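Local atomic coordinates of lipoprotein (Bacteroides fragilis, PDB entry 3RWX), a protein that is of unknown function but is a putative outer-membrane lipoprotein whose chain carries two calycin-like beta-barrel domains. Residues E19-G24 / I129-S134; N142-V145 / T150-P153; S178-S183 / M189-F194; S214-D219 / P224-L229. All coordinates share one frame; numbering follows the deposited sequence.

Interaction 1: E19-G24 / I129-S134; sequences EGYSIG and ISYHVS
Tyr131 reaches Tyr21 and Ile23 with the outer half of its ring, which is why the backbones can stay far apart: the nearest CA atoms, Ile23 and Tyr131, are 10.5 Å from each other. CB of Tyr131 springs from a 3-10 segment at 129-132 and points toward the strand; chi1 of -76° sets CG anti to the carbonyl carbon. On one side of the ring Tyr131 CE2 lies 4.3 Å from CE2 of Tyr21, while on the other CE1 and then CZ pack on CD1 of Ile23, CZ at 3.7 Å. The hydroxyl at the tip still touches the isoleucine, with Tyr131 OH 3.6 Å from Ile23 CD1. A water lying in the plane of both tyrosine rings, at their edges, donates to Tyr131 OH across 2.7 Å and is hydrogen-bonded to Tyr21 OH at the same length, and Tyr131 OH has a further partner in Asp31 OD1. The contact joins the four-stranded antiparallel sheet of the first calycin-like range to the connection between strands 118-124 and 144-147. Strand 20-25 runs between strands 32-35 and 118-124: Val33 touches both Ile23 and Tyr131, and Ile123 backs Tyr21 and Ile23.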
loop_
_atom_site.group_PDB
_atom_site.type_symbol
_atom_site.label_atom_id
_atom_site.label_comp_id
_atom_site.label_asym_id
_atom_site.label_seq_id
_atom_site.Cartn_x
_atom_site.Cartn_y
_atom_site.Cartn_z
ATOM N N GLU A 19 -20.468 -1.733 1.370
ATOM C CA GLU A 19 -19.383 -2.334 0.589
ATOM C C GLU A 19 -18.135 -1.497 0.630
ATOM O O GLU A 19 -18.194 -0.258 0.580
ATOM C CB GLU A 19 -19.828 -2.515 -0.852
ATOM C CG GLU A 19 -20.825 -3.641 -0.998
ATOM C CD GLU A 19 -21.376 -3.780 -2.404
ATOM O OE1 GLU A 19 -22.239 -2.958 -2.808
ATOM O OE2 GLU A 19 -20.945 -4.718 -3.085
ATOM N N GLY A 20 -16.991 -2.166 0.720
ATOM C CA GLY A 20 -15.744 -1.451 0.630
ATOM C C GLY A 20 -14.559 -2.368 0.702
ATOM O O GLY A 20 -14.551 -3.450 0.090
ATOM N N TYR A 21 -13.547 -1.933 1.446
ATOM C CA TYR A 21 -12.315 -2.687 1.534
ATOM C C TYR A 21 -11.781 -2.682 2.969
ATOM O O TYR A 21 -12.248 -1.929 3.820
ATOM C CB TYR A 21 -11.294 -2.149 0.533
ATOM C CG TYR A 21 -10.795 -0.772 0.819
ATOM C CD1 TYR A 21 -11.429 0.326 0.307
ATOM C CD2 TYR A 21 -9.667 -0.563 1.589
ATOM C CE1 TYR A 21 -10.954 1.632 0.561
ATOM C CE2 TYR A 21 -9.201 0.732 1.854
ATOM C CZ TYR A 21 -9.855 1.817 1.332
ATOM O OH TYR A 21 -9.404 3.105 1.553
ATOM N N SER A 22 -10.837 -3.571 3.232
ATOM C CA SER A 22 -10.371 -3.792 4.570
ATOM C C SER A 22 -8.856 -3.709 4.625
ATOM O O SER A 22 -8.160 -4.288 3.795
ATOM C CB SER A 22 -10.883 -5.137 5.075
ATOM O OG SER A 22 -12.300 -5.123 5.181
ATOM N N ILE A 23 -8.369 -2.963 5.609
ATOM C CA ILE A 23 -6.967 -2.685 5.801
ATOM C C ILE A 23 -6.532 -3.182 7.173
ATOM O O ILE A 23 -7.205 -2.935 8.164
ATOM C CB ILE A 23 -6.712 -1.166 5.727
ATOM C CG1 ILE A 23 -7.034 -0.660 4.319
ATOM C CG2 ILE A 23 -5.274 -0.836 6.047
ATOM C CD1 ILE A 23 -6.314 -1.385 3.231
ATOM N N GLY A 24 -5.388 -3.861 7.218
ATOM C CA GLY A 24 -4.878 -4.467 8.445
ATOM C C GLY A 24 -3.588 -3.862 8.970
ATOM O O GLY A 24 -2.723 -3.456 8.202
ATOM N N ILE A 129 -6.244 3.724 -5.709
ATOM C CA ILE A 129 -5.425 3.178 -6.774
ATOM C C ILE A 129 -3.982 2.994 -6.291
ATOM O O ILE A 129 -3.292 2.062 -6.714
ATOM C CB ILE A 129 -5.514 4.040 -8.039
ATOM C CG1 ILE A 129 -5.026 3.271 -9.276
ATOM C CG2 ILE A 129 -4.769 5.380 -7.859
ATOM C CD1 ILE A 129 -5.210 4.076 -10.591
ATOM N N SER A 130 -3.540 3.834 -5.362
ATOM C CA SER A 130 -2.167 3.709 -4.885
ATOM C C SER A 130 -1.853 2.345 -4.246
ATOM O O SER A 130 -0.691 1.940 -4.223
ATOM C CB SER A 130 -1.807 4.863 -3.954
ATOM O OG SER A 130 -2.742 4.946 -2.899
ATOM N N TYR A 131 -2.861 1.616 -3.764
ATOM C CA TYR A 131 -2.621 0.258 -3.253
ATOM C C TYR A 131 -2.175 -0.685 -4.338
ATOM O O TYR A 131 -1.598 -1.722 -4.045
ATOM C CB TYR A 131 -3.855 -0.355 -2.585
ATOM C CG TYR A 131 -4.134 0.207 -1.206
ATOM C CD1 TYR A 131 -3.447 -0.246 -0.101
ATOM C CD2 TYR A 131 -5.062 1.214 -1.023
ATOM C CE1 TYR A 131 -3.677 0.272 1.149
ATOM C CE2 TYR A 131 -5.313 1.731 0.224
ATOM C CZ TYR A 131 -4.612 1.256 1.309
ATOM O OH TYR A 131 -4.865 1.786 2.558
ATOM N N HIS A 132 -2.461 -0.374 -5.599
ATOM C CA HIS A 132 -2.040 -1.265 -6.662
ATOM C C HIS A 132 -0.563 -1.086 -7.034
ATOM O O HIS A 132 -0.051 -1.852 -7.845
ATOM C CB HIS A 132 -2.929 -1.097 -7.899
ATOM C CG HIS A 132 -4.346 -1.529 -7.689
ATOM N ND1 HIS A 132 -4.711 -2.851 -7.593
ATOM C CD2 HIS A 132 -5.489 -0.815 -7.572
ATOM C CE1 HIS A 132 -6.014 -2.933 -7.404
ATOM N NE2 HIS A 132 -6.514 -1.714 -7.404
ATOM N N VAL A 133 0.131 -0.101 -6.478
ATOM C CA VAL A 133 1.570 0.016 -6.765
ATOM C C VAL A 133 2.492 -0.069 -5.557
ATOM O O VAL A 133 3.661 -0.370 -5.707
ATOM C CB VAL A 133 1.885 1.306 -7.537
ATOM C CG1 VAL A 133 1.068 1.328 -8.838
ATOM C CG2 VAL A 133 1.608 2.532 -6.687
ATOM N N SER A 134 1.969 0.160 -4.362
ATOM C CA SER A 134 2.795 0.162 -3.178
ATOM C C SER A 134 3.369 -1.223 -2.879
ATOM O O SER A 134 2.760 -2.239 -3.193
ATOM C CB SER A 134 1.987 0.659 -1.985
ATOM O OG SER A 134 0.996 -0.291 -1.645
HETATM O O HOH W 1 -7.044 3.404 2.924
#

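Interaction 2: N142-V145 / T150-P153; sequences NLSV and TTYP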
loop_
_atom_site.group_PDB
_atom_site.type_symbol
_atom_site.label_atom_id
_atom_site.label_comp_id
_atom_site.label_asym_id
_atom_site.label_seq_id
_atom_site.Cartn_x
_atom_site.Cartn_y
_atom_site.Cartn_z
ATOM N N ASN A 142 17.175 -5.605 -10.884
ATOM C CA ASN A 142 18.323 -5.158 -11.655
ATOM C C ASN A 142 18.246 -3.672 -11.834
ATOM O O ASN A 142 17.182 -3.128 -12.009
ATOM C CB ASN A 142 18.359 -5.827 -13.008
ATOM C CG ASN A 142 19.683 -5.663 -13.687
ATOM O OD1 ASN A 142 20.627 -6.385 -13.365
ATOM N ND2 ASN A 142 19.782 -4.716 -14.626
ATOM N N LEU A 143 19.391 -3.012 -11.752
ATOM C CA LEU A 143 19.489 -1.587 -11.976
ATOM C C LEU A 143 20.645 -1.334 -12.946
ATOM O O LEU A 143 21.787 -1.689 -12.679
ATOM C CB LEU A 143 19.717 -0.902 -10.658
ATOM C CG LEU A 143 19.683 0.617 -10.610
ATOM C CD1 LEU A 143 18.372 1.203 -11.103
ATOM C CD2 LEU A 143 19.963 1.028 -9.158
ATOM N N SER A 144 20.325 -0.749 -14.087
ATOM C CA SER A 144 21.280 -0.534 -15.169
ATOM C C SER A 144 21.387 0.974 -15.391
ATOM O O SER A 144 20.396 1.643 -15.621
ATOM C CB SER A 144 20.807 -1.242 -16.435
ATOM O OG SER A 144 21.623 -0.912 -17.534
ATOM N N VAL A 145 22.600 1.485 -15.297
ATOM C CA VAL A 145 22.842 2.908 -15.279
ATOM C C VAL A 145 23.682 3.276 -16.481
ATOM O O VAL A 145 24.648 2.587 -16.805
ATOM C CB VAL A 145 23.607 3.287 -14.009
ATOM C CG1 VAL A 145 24.076 4.758 -14.081
ATOM C CG2 VAL A 145 22.760 2.985 -12.761
ATOM N N THR A 150 28.450 5.442 -22.055
ATOM C CA THR A 150 28.816 4.429 -21.083
ATOM C C THR A 150 27.609 3.725 -20.517
ATOM O O THR A 150 26.638 4.357 -20.130
ATOM C CB THR A 150 29.603 5.069 -19.918
ATOM O OG1 THR A 150 30.920 5.391 -20.380
ATOM C CG2 THR A 150 29.700 4.118 -18.695
ATOM N N THR A 151 27.679 2.405 -20.445
ATOM C CA THR A 151 26.708 1.636 -19.661
ATOM C C THR A 151 27.482 0.815 -18.638
ATOM O O THR A 151 28.400 0.043 -18.968
ATOM C CB THR A 151 25.857 0.698 -20.528
ATOM O OG1 THR A 151 25.211 1.455 -21.560
ATOM C CG2 THR A 151 24.795 -0.004 -19.676
ATOM N N TYR A 152 27.107 0.993 -17.387
ATOM C CA TYR A 152 27.835 0.389 -16.289
ATOM C C TYR A 152 27.441 -1.072 -16.092
ATOM O O TYR A 152 26.427 -1.522 -16.622
ATOM C CB TYR A 152 27.581 1.192 -15.027
ATOM C CG TYR A 152 28.194 2.577 -15.057
ATOM C CD1 TYR A 152 29.552 2.758 -14.906
ATOM C CD2 TYR A 152 27.418 3.700 -15.237
ATOM C CE1 TYR A 152 30.136 4.046 -14.939
ATOM C CE2 TYR A 152 27.986 4.987 -15.253
ATOM C CZ TYR A 152 29.342 5.140 -15.105
ATOM O OH TYR A 152 29.889 6.384 -15.110
ATOM N N PRO A 153 28.256 -1.828 -15.338
ATOM C CA PRO A 153 27.796 -3.163 -15.015
ATOM C C PRO A 153 26.447 -3.140 -14.267
ATOM O O PRO A 153 26.131 -2.175 -13.566
ATOM C CB PRO A 153 28.928 -3.720 -14.135
ATOM C CG PRO A 153 30.136 -2.995 -14.569
ATOM C CD PRO A 153 29.624 -1.592 -14.847
HETATM O O HOH W 2 24.211 -0.252 -13.505
HETATM O O HOH W 3 23.827 -2.228 -16.730
#
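Val145 and Tyr152 form the first shell, joined by one backbone hydrogen bond and one side-chain contact. Tyr152 N donates to Val145 O over 3.0 Å; the angle at the hydrogen is 177° and the C=O...N angle 175°, a nearly linear bond. Beside it, Val145 CG1 rests 3.7 Å from Tyr152 CD2. With chi1 at 171° this methyl stands anti to the backbone N, the orientation that brings it to the ring. One face of the Tyr152 ring is covered by Thr150 CG2, which sits 3.7 Å above the plane and over the centre.

Two waters make the next shell of this beta hairpin, formed by strands 144-147 and 150-151. The first takes a bond from Val145 N at 3.0 Å and gives one to Leu143 O at 2.9 Å and another to Pro153 O at 2.7 Å. The second water accepts from Ser144 OG and donates to Tyr152 O. Further out, Tyr152 OH bonds to Arg187 O and Thr150 OG1 to Thr185 OG1, both partners lying in the connection between strands 172-173 and 195-196, while Leu143 pairs through its backbone with Ile155.

Leu143 O and Pro153 O are both acceptors and cannot bond to each other. The bridging water donates to each and accepts from Val145 N, so the pairing continues past Tyr152 through solvent instead of directly.

Interaction 3: S178-S183 / M189-F194; sequences SNLNSS and MNLGDF
The flat group that matters is the carbonyl of Leu191, approached in its plane, on a lone pair, by the hydroxyl of Ser178. Ser178 OG donates to Leu191 O across 3.0 Å, at a C=O...O angle of 136°, in the deposited serine conformer described here; a second one exists. The segments belong to the long irregular connection between strands 172-173 and 195-196 of the second calycin-like domain, where two irregular pieces of chain pass close without forming a ladder.

Ser178 presents more than its hydroxyl to this oxygen. Ser178 CA makes a C-H...O contact of 3.1 Å with Leu191 O, whereas Ser178 N is badly angled for that oxygen and instead gives its hydrogen to a water, 2.8 Å away. The same water donates to the carboxylate of Asp193 through OD1, which also bonds to a glycerol, probably from the crystallisation liquor, so a solvent bridge runs beside the direct bond. Gly192 CA lies 3.5 Å from Ser178 OG.

The apolar half is carried by Leu180, whose CB is directed toward the other segment. Chi1 of -175° holds CG opposite the backbone N, and its two methyls part company: CD1 packs on Tyr152, while CD2 faces segment 189-194. There Leu191 CD1 is a loose neighbour of Leu180 CD2 at 4.5 Å. Met189 is a selenomethionine, bent at chi2 and chi3, and in the conformer described Met189 CE comes to 3.7 Å from Leu180 CD2.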
loop_
_atom_site.group_PDB
_atom_site.type_symbol
_atom_site.label_atom_id
_atom_site.label_comp_id
_atom_site.label_asym_id
_atom_site.label_seq_id
_atom_site.Cartn_x
_atom_site.Cartn_y
_atom_site.Cartn_z
ATOM N N SER A 178 24.491 3.303 -4.795
ATOM C CA SER A 178 25.781 3.260 -4.094
ATOM C C SER A 178 26.654 2.099 -4.527
ATOM O O SER A 178 27.832 2.132 -4.318
ATOM C CB SER A 178 25.580 3.192 -2.580
ATOM O OG SER A 178 25.031 4.411 -2.126
ATOM N N ASN A 179 26.067 1.081 -5.139
ATOM C CA ASN A 179 26.826 -0.103 -5.562
ATOM C C ASN A 179 27.358 -0.052 -6.985
ATOM O O ASN A 179 27.849 -1.038 -7.494
ATOM C CB ASN A 179 25.941 -1.325 -5.379
ATOM C CG ASN A 179 25.564 -1.528 -3.936
ATOM O OD1 ASN A 179 24.410 -1.745 -3.615
ATOM N ND2 ASN A 179 26.556 -1.471 -3.051
ATOM N N LEU A 180 27.275 1.118 -7.600
ATOM C CA LEU A 180 27.667 1.306 -8.970
ATOM C C LEU A 180 29.154 1.099 -9.131
ATOM O O LEU A 180 29.915 1.706 -8.420
ATOM C CB LEU A 180 27.287 2.720 -9.393
ATOM C CG LEU A 180 27.519 3.046 -10.868
ATOM C CD1 LEU A 180 26.677 2.152 -11.785
ATOM C CD2 LEU A 180 27.257 4.534 -11.104
ATOM N N ASN A 181 29.582 0.252 -10.055
ATOM C CA ASN A 181 31.011 0.088 -10.301
ATOM C C ASN A 181 31.389 0.658 -11.626
ATOM O O ASN A 181 30.526 0.866 -12.476
ATOM C CB ASN A 181 31.394 -1.377 -10.282
ATOM C CG ASN A 181 31.239 -2.009 -8.909
ATOM O OD1 ASN A 181 31.285 -1.342 -7.874
ATOM N ND2 ASN A 181 31.056 -3.301 -8.904
ATOM N N SER A 182 32.685 0.881 -11.826
ATOM C CA SER A 182 33.183 1.451 -13.070
ATOM C C SER A 182 32.981 0.520 -14.249
ATOM O O SER A 182 32.906 -0.690 -14.091
ATOM C CB SER A 182 34.669 1.761 -12.957
ATOM O OG SER A 182 34.905 2.584 -11.841
ATOM N N SER A 183 32.909 1.121 -15.427
ATOM C CA SER A 183 32.883 0.436 -16.692
ATOM C C SER A 183 34.274 0.537 -17.305
ATOM O O SER A 183 35.066 1.418 -16.953
ATOM C CB SER A 183 31.853 1.121 -17.600
ATOM O OG SER A 183 32.235 1.109 -18.963
HETATM N N MSE A 189 30.109 7.238 -10.759
HETATM C CA MSE A 189 29.833 8.400 -9.927
HETATM C C MSE A 189 29.447 7.944 -8.524
HETATM O O MSE A 189 28.818 6.886 -8.343
HETATM C CB MSE A 189 28.679 9.201 -10.527
HETATM C CG MSE A 189 28.965 9.766 -11.912
HETATM SE SE MSE A 189 27.372 9.711 -13.019
HETATM C CE MSE A 189 27.040 7.802 -12.877
ATOM N N ASN A 190 29.802 8.750 -7.534
ATOM C CA ASN A 190 29.353 8.516 -6.175
ATOM C C ASN A 190 27.888 8.930 -6.029
ATOM O O ASN A 190 27.589 10.118 -6.073
ATOM C CB ASN A 190 30.219 9.307 -5.205
ATOM C CG ASN A 190 29.983 8.919 -3.772
ATOM O OD1 ASN A 190 29.599 7.786 -3.470
ATOM N ND2 ASN A 190 30.213 9.858 -2.869
ATOM N N LEU A 191 26.983 7.957 -5.880
ATOM C CA LEU A 191 25.537 8.226 -5.774
ATOM C C LEU A 191 24.934 7.451 -4.626
ATOM O O LEU A 191 25.337 6.316 -4.373
ATOM C CB LEU A 191 24.794 7.799 -7.038
ATOM C CG LEU A 191 25.133 8.446 -8.377
ATOM C CD1 LEU A 191 24.467 7.680 -9.537
ATOM C CD2 LEU A 191 24.767 9.934 -8.410
ATOM N N GLY A 192 23.935 8.033 -3.966
ATOM C CA GLY A 192 23.311 7.417 -2.793
ATOM C C GLY A 192 21.888 6.984 -3.076
ATOM O O GLY A 192 21.470 6.952 -4.230
ATOM N N ASP A 193 21.169 6.614 -2.016
ATOM C CA ASP A 193 19.743 6.362 -2.071
ATOM C C ASP A 193 18.987 7.667 -2.198
ATOM O O ASP A 193 19.427 8.676 -1.648
ATOM C CB ASP A 193 19.286 5.718 -0.761
ATOM C CG ASP A 193 19.870 4.331 -0.535
ATOM O OD1 ASP A 193 20.402 3.732 -1.498
ATOM O OD2 ASP A 193 19.773 3.841 0.619
ATOM N N PHE A 194 17.836 7.662 -2.880
ATOM C CA PHE A 194 16.929 8.815 -2.804
ATOM C C PHE A 194 15.457 8.451 -2.833
ATOM O O PHE A 194 15.088 7.334 -3.182
ATOM C CB PHE A 194 17.263 9.903 -3.837
ATOM C CG PHE A 194 17.159 9.461 -5.266
ATOM C CD1 PHE A 194 15.937 9.456 -5.923
ATOM C CD2 PHE A 194 18.285 9.064 -5.964
ATOM C CE1 PHE A 194 15.849 9.044 -7.257
ATOM C CE2 PHE A 194 18.198 8.669 -7.294
ATOM C CZ PHE A 194 16.979 8.656 -7.939
HETATM O O HOH W 4 22.434 3.146 -2.877
#

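Interaction 4: S214-D219 / P224-L229; sequences SINTTD and PITGTL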
loop_
_atom_site.group_PDB
_atom_site.type_symbol
_atom_site.label_atom_id
_atom_site.label_comp_id
_atom_site.label_asym_id
_atom_site.label_seq_id
_atom_site.Cartn_x
_atom_site.Cartn_y
_atom_site.Cartn_z
ATOM N N SER A 214 8.114 14.204 -11.333
ATOM C CA SER A 214 9.346 14.937 -11.388
ATOM C C SER A 214 10.143 14.621 -10.121
ATOM O O SER A 214 9.570 14.261 -9.091
ATOM C CB SER A 214 9.052 16.415 -11.503
ATOM O OG SER A 214 8.504 16.834 -10.280
ATOM N N ILE A 215 11.460 14.705 -10.230
ATOM C CA ILE A 215 12.370 14.435 -9.128
ATOM C C ILE A 215 13.092 15.717 -8.759
ATOM O O ILE A 215 13.709 16.358 -9.598
ATOM C CB ILE A 215 13.462 13.410 -9.509
ATOM C CG1 ILE A 215 12.829 12.073 -9.914
ATOM C CG2 ILE A 215 14.441 13.230 -8.336
ATOM C CD1 ILE A 215 13.775 11.134 -10.548
ATOM N N ASN A 216 13.036 16.074 -7.490
ATOM C CA ASN A 216 13.645 17.309 -7.032
ATOM C C ASN A 216 13.930 17.164 -5.558
ATOM O O ASN A 216 13.102 17.502 -4.730
ATOM C CB ASN A 216 12.692 18.465 -7.306
ATOM C CG ASN A 216 13.418 19.730 -7.635
ATOM O OD1 ASN A 216 14.047 20.348 -6.764
ATOM N ND2 ASN A 216 13.349 20.134 -8.912
ATOM N N THR A 217 15.093 16.606 -5.254
ATOM C CA THR A 217 15.420 16.185 -3.905
ATOM C C THR A 217 16.938 16.151 -3.758
ATOM O O THR A 217 17.662 16.799 -4.534
ATOM C CB THR A 217 14.779 14.809 -3.592
ATOM O OG1 THR A 217 14.940 14.494 -2.209
ATOM C CG2 THR A 217 15.384 13.683 -4.443
ATOM N N THR A 218 17.415 15.439 -2.743
ATOM C CA THR A 218 18.846 15.245 -2.515
ATOM C C THR A 218 19.041 13.780 -2.114
ATOM O O THR A 218 18.156 13.197 -1.501
ATOM C CB THR A 218 19.374 16.177 -1.380
ATOM O OG1 THR A 218 18.592 15.975 -0.203
ATOM C CG2 THR A 218 19.283 17.667 -1.758
ATOM N N ASP A 219 20.169 13.173 -2.466
ATOM C CA ASP A 219 20.371 11.778 -2.114
ATOM C C ASP A 219 20.955 11.667 -0.712
ATOM O O ASP A 219 21.135 12.672 -0.059
ATOM C CB ASP A 219 21.214 11.040 -3.177
ATOM C CG ASP A 219 22.695 11.419 -3.183
ATOM O OD1 ASP A 219 23.195 12.225 -2.349
ATOM O OD2 ASP A 219 23.379 10.865 -4.065
ATOM N N PRO A 224 22.383 17.055 -4.755
ATOM C CA PRO A 224 21.067 17.325 -5.348
ATOM C C PRO A 224 20.739 16.357 -6.497
ATOM O O PRO A 224 21.628 15.935 -7.223
ATOM C CB PRO A 224 21.219 18.769 -5.880
ATOM C CG PRO A 224 22.338 19.350 -5.131
ATOM C CD PRO A 224 23.284 18.218 -4.873
ATOM N N ILE A 225 19.472 15.998 -6.637
ATOM C CA ILE A 225 19.019 15.123 -7.711
ATOM C C ILE A 225 17.810 15.780 -8.343
ATOM O O ILE A 225 16.809 15.977 -7.671
ATOM C CB ILE A 225 18.587 13.710 -7.191
ATOM C CG1 ILE A 225 19.699 13.039 -6.378
ATOM C CG2 ILE A 225 18.180 12.796 -8.357
ATOM C CD1 ILE A 225 20.981 12.779 -7.183
ATOM N N THR A 226 17.902 16.081 -9.634
ATOM C CA THR A 226 16.830 16.734 -10.395
ATOM C C THR A 226 16.510 15.909 -11.652
ATOM O O THR A 226 17.407 15.438 -12.351
ATOM C CB THR A 226 17.286 18.147 -10.843
ATOM O OG1 THR A 226 17.776 18.840 -9.703
ATOM C CG2 THR A 226 16.146 18.952 -11.448
ATOM N N GLY A 227 15.227 15.751 -11.948
ATOM C CA GLY A 227 14.842 15.088 -13.170
ATOM C C GLY A 227 13.455 14.519 -13.119
ATOM O O GLY A 227 12.556 15.118 -12.564
ATOM N N THR A 228 13.288 13.349 -13.706
ATOM C CA THR A 228 11.966 12.755 -13.896
ATOM C C THR A 228 12.063 11.244 -13.793
ATOM O O THR A 228 13.129 10.671 -13.971
ATOM C CB THR A 228 11.362 13.122 -15.296
ATOM O OG1 THR A 228 12.222 12.643 -16.343
ATOM C CG2 THR A 228 11.174 14.640 -15.447
ATOM N N LEU A 229 10.940 10.615 -13.502
ATOM C CA LEU A 229 10.863 9.181 -13.558
ATOM C C LEU A 229 9.553 8.764 -14.181
ATOM O O LEU A 229 8.557 9.468 -14.127
ATOM C CB LEU A 229 11.020 8.587 -12.181
ATOM C CG LEU A 229 9.893 8.626 -11.167
ATOM C CD1 LEU A 229 8.935 7.475 -11.376
ATOM C CD2 LEU A 229 10.529 8.559 -9.762
#
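Ile215 pairs with Gly227 and Thr217 with Ile225, and these two hydrogen-bonded pairs of an antiparallel hairpin supply four N-H...O bonds. Ile215 N donates to Gly227 O, and Gly227 N returns a bond to Ile215 O at 2.9 Å. In the other pair Thr217 N lies 3.0 Å from Ile225 O, in the carbonyl plane, and Ile225 N is 2.9 Å from Thr217 O. The bonds are not equivalent: the donor stands 48° out of the plane of the Gly227 carbonyl and 44° out of that of Thr217. The two strand directions make an angle of 157°. Ile215 O receives in addition a C-H...O contact from Thr226 CA at 3.2 Å.

In the non-hydrogen-bonded pairs the polar backbone turns outward. Asn216 N donates to a glycerol, probably from the crystallisation liquor, and Thr228 pairs through its backbone with Thr243. Past the end of the strand, Asp219 collects three peptide N-H groups: OD1 accepts from Asn221 N, closing an Asx turn, and from Thr223 N, while OD2 takes Gly192 N.

One face of the ladder carries Ser214, Asn216, Thr218, Pro224, Thr226 and Thr228. On the other, Ile215 and Ile225 point the same way, with their CG2 methyls 3.8 Å apart, and Ile215 CD1 reaches across the glycine position to Leu229 CB at 4.1 Å. Strand 212-218 is outermost in its six-stranded sheet. Strand 224-234 lies between it and strand 237-243, and Val196 of strand 195-196 packs against Ile215 and Leu229.

Overall arrangement
From the N terminus, interaction 1 closes by far the longest loop: 104 residues, holding most strands of the first calycin-like range, separate strand 20-25 from the 3-10 segment 129-132. The other three contacts span only four or five residues each and follow in series, so none nests or crosses. Interactions 2 and 4 close hairpins at the two edges of one six-stranded sheet, their centres about 19 Å apart; interaction 3 closes a loop and touches both. Its Asn181 O and Ser182 O lie against Tyr152 and Pro153 of interaction 2, and its Asp193 and Phe194 pack on Asp219 of interaction 4. Interaction 1 stands apart, its centre at least 28 Å from the others.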